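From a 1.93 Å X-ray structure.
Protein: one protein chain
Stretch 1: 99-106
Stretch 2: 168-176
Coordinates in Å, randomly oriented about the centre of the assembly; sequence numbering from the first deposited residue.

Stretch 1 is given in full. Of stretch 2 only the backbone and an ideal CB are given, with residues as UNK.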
ATOM      1  N   GLY A  99       1.949  24.432  -5.732  1.00 26.77           N
ATOM      2  CA  GLY A  99       1.077  23.414  -6.317  1.00 27.03           C
ATOM      3  C   GLY A  99       1.358  22.022  -5.756  1.00 23.55           C
ATOM      4  O   GLY A  99       1.878  21.869  -4.637  1.00 23.03           O
ATOM      5  N   GLY A 100       1.004  20.992  -6.529  1.00 24.09           N
ATOM      6  CA  GLY A 100       1.201  19.621  -6.087  1.00 22.69           C
ATOM      7  C   GLY A 100       1.710  18.740  -7.201  1.00 23.37           C
ATOM      8  O   GLY A 100       2.536  19.161  -8.037  1.00 22.74           O
ATOM      9  N   PHE A 101       1.222  17.502  -7.214  1.00 24.10           N
ATOM     10  CA  PHE A 101       1.786  16.454  -8.053  1.00 22.48           C
ATOM     11  C   PHE A 101       0.870  16.091  -9.215  1.00 22.98           C
ATOM     12  O   PHE A 101       1.294  15.371 -10.115  1.00 23.34           O
ATOM     13  CB  PHE A 101       2.039  15.188  -7.252  1.00 22.08           C
ATOM     14  CG  PHE A 101       3.238  15.228  -6.328  1.00 20.82           C
ATOM     15  CD1 PHE A 101       3.951  16.389  -6.072  1.00 23.07           C
ATOM     16  CD2 PHE A 101       3.637  14.068  -5.712  1.00 19.46           C
ATOM     17  CE1 PHE A 101       5.046  16.357  -5.220  1.00 22.54           C
ATOM     18  CE2 PHE A 101       4.696  14.031  -4.862  1.00 19.99           C
ATOM     19  CZ  PHE A 101       5.422  15.192  -4.622  1.00 20.32           C
ATOM     20  N   ASN A 102      -0.376  16.545  -9.148  1.00 21.87           N
ATOM     21  CA  ASN A 102      -1.391  16.211 -10.136  1.00 23.11           C
ATOM     22  C   ASN A 102      -1.102  16.672 -11.553  1.00 24.97           C
ATOM     23  O   ASN A 102      -0.679  17.797 -11.777  1.00 25.66           O
ATOM     24  CB  ASN A 102      -2.747  16.757  -9.681  1.00 24.77           C
ATOM     25  CG  ASN A 102      -3.895  16.238 -10.516  1.00 29.98           C
ATOM     26  OD1 ASN A 102      -4.231  15.062 -10.463  1.00 27.67           O
ATOM     27  ND2 ASN A 102      -4.511  17.122 -11.284  1.00 30.38           N
ATOM     28  N   LEU A 103      -1.357  15.788 -12.508  1.00 22.26           N
ATOM     29  CA  LEU A 103      -1.124  16.103 -13.899  1.00 26.53           C
ATOM     30  C   LEU A 103      -2.115  17.190 -14.287  1.00 32.56           C
ATOM     31  O   LEU A 103      -3.313  17.039 -14.096  1.00 29.21           O
ATOM     32  CB  LEU A 103      -1.320  14.843 -14.737  1.00 25.78           C
ATOM     33  CG  LEU A 103      -1.196  14.941 -16.250  1.00 34.94           C
ATOM     34  CD1 LEU A 103      -0.593  13.657 -16.784  1.00 38.38           C
ATOM     35  CD2 LEU A 103      -2.572  15.162 -16.847  1.00 42.02           C
ATOM     36  N   ASN A 104      -1.598  18.284 -14.833  1.00 34.00           N
ATOM     37  CA  ASN A 104      -2.426  19.424 -15.214  1.00 34.77           C
ATOM     38  C   ASN A 104      -2.732  19.568 -16.698  1.00 36.91           C
ATOM     39  O   ASN A 104      -3.341  20.544 -17.109  1.00 43.20           O
ATOM     40  CB  ASN A 104      -1.821  20.720 -14.681  1.00 31.25           C
ATOM     41  CG  ASN A 104      -0.564  21.119 -15.419  1.00 37.91           C
ATOM     42  OD1 ASN A 104      -0.131  20.438 -16.341  1.00 38.51           O
ATOM     43  ND2 ASN A 104       0.022  22.234 -15.021  1.00 41.44           N
ATOM     44  N   PHE A 105      -2.302  18.600 -17.492  1.00 37.15           N
ATOM     45  CA  PHE A 105      -2.539  18.630 -18.930  1.00 41.06           C
ATOM     46  C   PHE A 105      -4.010  18.544 -19.307  1.00 52.49           C
ATOM     47  O   PHE A 105      -4.837  18.021 -18.550  1.00 49.56           O
ATOM     48  CB  PHE A 105      -1.795  17.485 -19.623  1.00 43.83           C
ATOM     49  CG  PHE A 105      -0.299  17.513 -19.437  1.00 46.24           C
ATOM     50  CD1 PHE A 105       0.365  18.695 -19.177  1.00 49.95           C
ATOM     51  CD2 PHE A 105       0.442  16.345 -19.524  1.00 47.79           C
ATOM     52  CE1 PHE A 105       1.742  18.709 -19.000  1.00 50.85           C
ATOM     53  CE2 PHE A 105       1.810  16.360 -19.348  1.00 45.94           C
ATOM     54  CZ  PHE A 105       2.455  17.541 -19.087  1.00 48.41           C
ATOM     55  N   VAL A 106      -4.315  19.072 -20.492  1.00 53.36           N
ATOM     56  CA  VAL A 106      -5.657  18.990 -21.076  1.00 62.24           C
ATOM     57  C   VAL A 106      -5.579  18.306 -22.445  1.00 65.18           C
ATOM     58  O   VAL A 106      -4.512  18.259 -23.066  1.00 58.71           O
ATOM     59  CB  VAL A 106      -6.316  20.383 -21.231  1.00 59.59           C
ATOM     60  CG1 VAL A 106      -6.416  21.093 -19.882  1.00 60.73           C
ATOM     61  CG2 VAL A 106      -5.541  21.241 -22.214  1.00 69.11           C
ATOM     62  N   UNK A 168     -10.183   9.999  -9.884  1.00 22.62           N
ATOM     63  CA  UNK A 168      -8.949   9.299 -10.218  1.00 24.01           C
ATOM     64  C   UNK A 168      -7.873  10.325 -10.599  1.00 23.85           C
ATOM     65  O   UNK A 168      -7.966  11.001 -11.630  1.00 26.86           O
ATOM     66  CB  UNK A 168      -9.180   8.302 -11.355  1.00 24.01           C
ATOM     67  N   UNK A 169      -6.891  10.477  -9.723  1.00 23.60           N
ATOM     68  CA  UNK A 169      -5.744  11.357  -9.964  1.00 20.79           C
ATOM     69  C   UNK A 169      -4.605  10.632 -10.611  1.00 21.10           C
ATOM     70  O   UNK A 169      -4.162   9.627 -10.085  1.00 24.13           O
ATOM     71  CB  UNK A 169      -5.265  11.989  -8.656  1.00 20.79           C
ATOM     72  N   UNK A 170      -4.094  11.214 -11.686  1.00 20.80           N
ATOM     73  CA  UNK A 170      -2.868  10.786 -12.334  1.00 23.51           C
ATOM     74  C   UNK A 170      -1.792  11.741 -11.868  1.00 22.90           C
ATOM     75  O   UNK A 170      -1.946  12.941 -12.032  1.00 24.94           O
ATOM     76  CB  UNK A 170      -2.994  10.766 -13.859  1.00 23.51           C
ATOM     77  N   UNK A 171      -0.723  11.215 -11.278  1.00 21.16           N
ATOM     78  CA  UNK A 171       0.333  12.068 -10.742  1.00 20.60           C
ATOM     79  C   UNK A 171       1.490  12.227 -11.716  1.00 23.67           C
ATOM     80  O   UNK A 171       2.267  11.309 -11.937  1.00 23.97           O
ATOM     81  CB  UNK A 171       0.847  11.499  -9.418  1.00 20.60           C
ATOM     82  N   UNK A 172       1.595  13.408 -12.289  1.00 24.38           N
ATOM     83  CA  UNK A 172       2.723  13.766 -13.130  1.00 22.96           C
ATOM     84  C   UNK A 172       4.057  13.691 -12.371  1.00 25.17           C
ATOM     85  O   UNK A 172       5.078  13.346 -12.951  1.00 26.26           O
ATOM     86  CB  UNK A 172       2.519  15.173 -13.695  1.00 22.96           C
ATOM     87  N   UNK A 173       4.040  14.009 -11.077  1.00 23.02           N
ATOM     88  CA  UNK A 173       5.219  13.834 -10.225  1.00 23.68           C
ATOM     89  C   UNK A 173       5.159  12.442  -9.616  1.00 23.04           C
ATOM     90  O   UNK A 173       4.281  12.160  -8.822  1.00 21.85           O
ATOM     91  CB  UNK A 173       5.290  14.907  -9.137  1.00 23.68           C
ATOM     92  N   UNK A 174       6.079  11.568 -10.017  1.00 20.51           N
ATOM     93  CA  UNK A 174       6.085  10.198  -9.547  1.00 20.19           C
ATOM     94  C   UNK A 174       7.075  10.055  -8.413  1.00 20.71           C
ATOM     95  O   UNK A 174       7.213   8.995  -7.833  1.00 19.99           O
ATOM     96  CB  UNK A 174       6.419   9.230 -10.683  1.00 20.19           C
ATOM     97  N   UNK A 175       7.789  11.132  -8.093  1.00 18.47           N
ATOM     98  CA  UNK A 175       8.666  11.103  -6.912  1.00 19.80           C
ATOM     99  C   UNK A 175       7.827  10.939  -5.666  1.00 20.78           C
ATOM    100  O   UNK A 175       6.667  11.373  -5.627  1.00 18.35           O
ATOM    101  CB  UNK A 175       9.515  12.373  -6.818  1.00 19.80           C
ATOM    102  N   UNK A 176       8.410  10.300  -4.658  1.00 16.91           N
ATOM    103  CA  UNK A 176       7.697  10.048  -3.403  1.00 18.59           C
ATOM    104  C   UNK A 176       8.420  10.529  -2.128  1.00 19.58           C
ATOM    105  O   UNK A 176       7.791  10.723  -1.068  1.00 18.57           O
ATOM    106  CB  UNK A 176       7.433   8.546  -3.283  1.00 18.59           C
TER

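Stretch 1 meets the second segment through a single beta bridge, with the CA atoms of Asn102 and position 171 4.5 Å apart. Two backbone hydrogen bonds frame it: Leu103 N donates to O of position 170 at 2.9 Å, and N of position 173 donates to Phe101 O at 3.2 Å with an angle of 170°. Both bonds join backbone atoms, so neither depends on which side chains are present.

Position 168 has extended angles (-106/109) and an ideal CB with no atom of stretch 1 within 5.5 Å, so stretch 1 does not restrict the choice. The residue is Cys168, bonded covalently to a group elsewhere in the structure.

At 169 CA-to-CB points sideways, yet the ideal CB lies 3.7 Å from Asn102 OD1. An acceptor so near invites a donor: serine, threonine, asparagine, glutamine or histidine could all be considered. His169 takes the place, and with chi1 at -65° (m) its ND1 donates to Asn102 OD1 at 3.1 Å and 159°. The oxygen lies at the ring edge, near its plane, as an in-plane N-H requires.

The ideal CB of 170 also points sideways and sits 4.5 Å from Leu103 CB, an apolar neighbour, while extended angles (-101/123) are comfortable for beta-branched residues. Valine, isoleucine or leucine would suit. In Ile170 the CG2 branch lies 4.1 Å from Leu103 CD1, while CD1 leads away.

At 171 the ideal CB is 4.0 Å from Phe101 O and 5.2 Å from Asn102 N, but CA-to-CB runs sideways, so a side chain could pass beside the bridge and reach Phe101 CB. A medium apolar chain fits, leucine or methionine among others. Leu171 brings CD2 to 4.2 Å from Phe101 CB, and its CA makes a CA-H...O contact with Phe101 O at 3.5 Å.

Position 172 turns out of the extended path (-60/-34), and its ideal CB points toward stretch 1, 3.8 Å from Leu103 CA. Beyond lies the ring of Phe105, so a long apolar or aromatic chain could reach it. Tyr172, chi1 t, does: its CB is 4.0 Å from Leu103 CB, and its CE1 is 3.7 Å from Phe105 CZ. The two rings meet obliquely, with planes at 71°.

Position 173 is the most constrained by stretch 1. Its CB points toward the Phe101 ring, and the ideal CB is only 3.5 Å from Phe101 CG, a tight approach over one face. A compact apolar group is favoured, such as alanine, valine or isoleucine. Val173 (chi1 t) sets CG1 3.5 Å from the centroid of the Phe101 ring, just 3° off the normal, a CH-pi contact.

At 174 CB points away, with no atom of stretch 1 within 5.5 Å of the ideal CB, so polar and apolar side chains are equally possible; Ser174 fills it. At 175 CB runs sideways, 5.4 Å from Phe101 CZ, and many side chains would serve. Met175 contributes chiefly its backbone: its O is 3.4 Å from Phe101 CE2. Position 176 points away, its ideal CB likewise clear of stretch 1, so either kind would do; Gln176 donates from NE2 to Ser174 O at 3.1 Å.

Stretch 2, residues 168-176: CHILYVSMQ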
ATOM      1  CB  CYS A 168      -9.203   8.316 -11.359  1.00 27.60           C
ATOM      2  SG  CYS A 168      -7.798   7.196 -11.689  1.00 32.79           S
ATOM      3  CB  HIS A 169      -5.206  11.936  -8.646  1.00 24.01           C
ATOM      4  CG  HIS A 169      -6.174  12.838  -7.948  1.00 24.30           C
ATOM      5  ND1 HIS A 169      -6.205  14.199  -8.170  1.00 24.89           N
ATOM      6  CD2 HIS A 169      -7.142  12.579  -7.041  1.00 25.45           C
ATOM      7  CE1 HIS A 169      -7.162  14.736  -7.437  1.00 25.91           C
ATOM      8  NE2 HIS A 169      -7.748  13.776  -6.750  1.00 28.76           N
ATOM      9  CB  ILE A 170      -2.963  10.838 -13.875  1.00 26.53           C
ATOM     10  CG1 ILE A 170      -4.092   9.953 -14.395  1.00 27.56           C
ATOM     11  CG2 ILE A 170      -1.619  10.417 -14.494  1.00 27.04           C
ATOM     12  CD1 ILE A 170      -4.029   8.553 -13.944  1.00 25.27           C
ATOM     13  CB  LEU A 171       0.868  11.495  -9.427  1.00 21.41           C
ATOM     14  CG  LEU A 171      -0.149  11.272  -8.312  1.00 20.89           C
ATOM     15  CD1 LEU A 171       0.582  10.894  -7.047  1.00 26.35           C
ATOM     16  CD2 LEU A 171      -1.060  12.502  -8.078  1.00 25.01           C
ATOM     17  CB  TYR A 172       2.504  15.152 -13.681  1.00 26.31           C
ATOM     18  CG  TYR A 172       3.603  15.618 -14.615  1.00 29.28           C
ATOM     19  CD1 TYR A 172       3.659  15.173 -15.929  1.00 34.24           C
ATOM     20  CD2 TYR A 172       4.591  16.479 -14.172  1.00 32.83           C
ATOM     21  CE1 TYR A 172       4.644  15.588 -16.778  1.00 37.87           C
ATOM     22  CE2 TYR A 172       5.597  16.909 -15.019  1.00 36.10           C
ATOM     23  CZ  TYR A 172       5.612  16.455 -16.327  1.00 41.83           C
ATOM     24  OH  TYR A 172       6.602  16.856 -17.189  1.00 48.13           O
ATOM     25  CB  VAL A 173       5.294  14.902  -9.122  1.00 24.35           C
ATOM     26  CG1 VAL A 173       6.501  14.689  -8.224  1.00 24.18           C
ATOM     27  CG2 VAL A 173       5.376  16.274  -9.720  1.00 26.24           C
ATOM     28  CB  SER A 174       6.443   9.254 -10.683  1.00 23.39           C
ATOM     29  OG  SER A 174       7.659   9.721 -11.233  1.00 25.90           O
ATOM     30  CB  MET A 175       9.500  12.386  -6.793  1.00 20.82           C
ATOM     31  CG  MET A 175      10.406  12.606  -7.986  1.00 22.69           C
ATOM     32  SD  MET A 175      11.541  13.988  -7.718  1.00 26.12           S
ATOM     33  CE  MET A 175      10.445  15.401  -7.873  1.00 22.87           C
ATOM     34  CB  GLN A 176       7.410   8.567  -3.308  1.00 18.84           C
ATOM     35  CG  GLN A 176       6.329   8.132  -4.334  1.00 18.41           C
ATOM     36  CD  GLN A 176       6.552   6.690  -4.793  1.00 17.96           C
ATOM     37  OE1 GLN A 176       6.338   5.732  -4.043  1.00 18.55           O
ATOM     38  NE2 GLN A 176       7.083   6.543  -5.998  1.00 19.12           N
TER
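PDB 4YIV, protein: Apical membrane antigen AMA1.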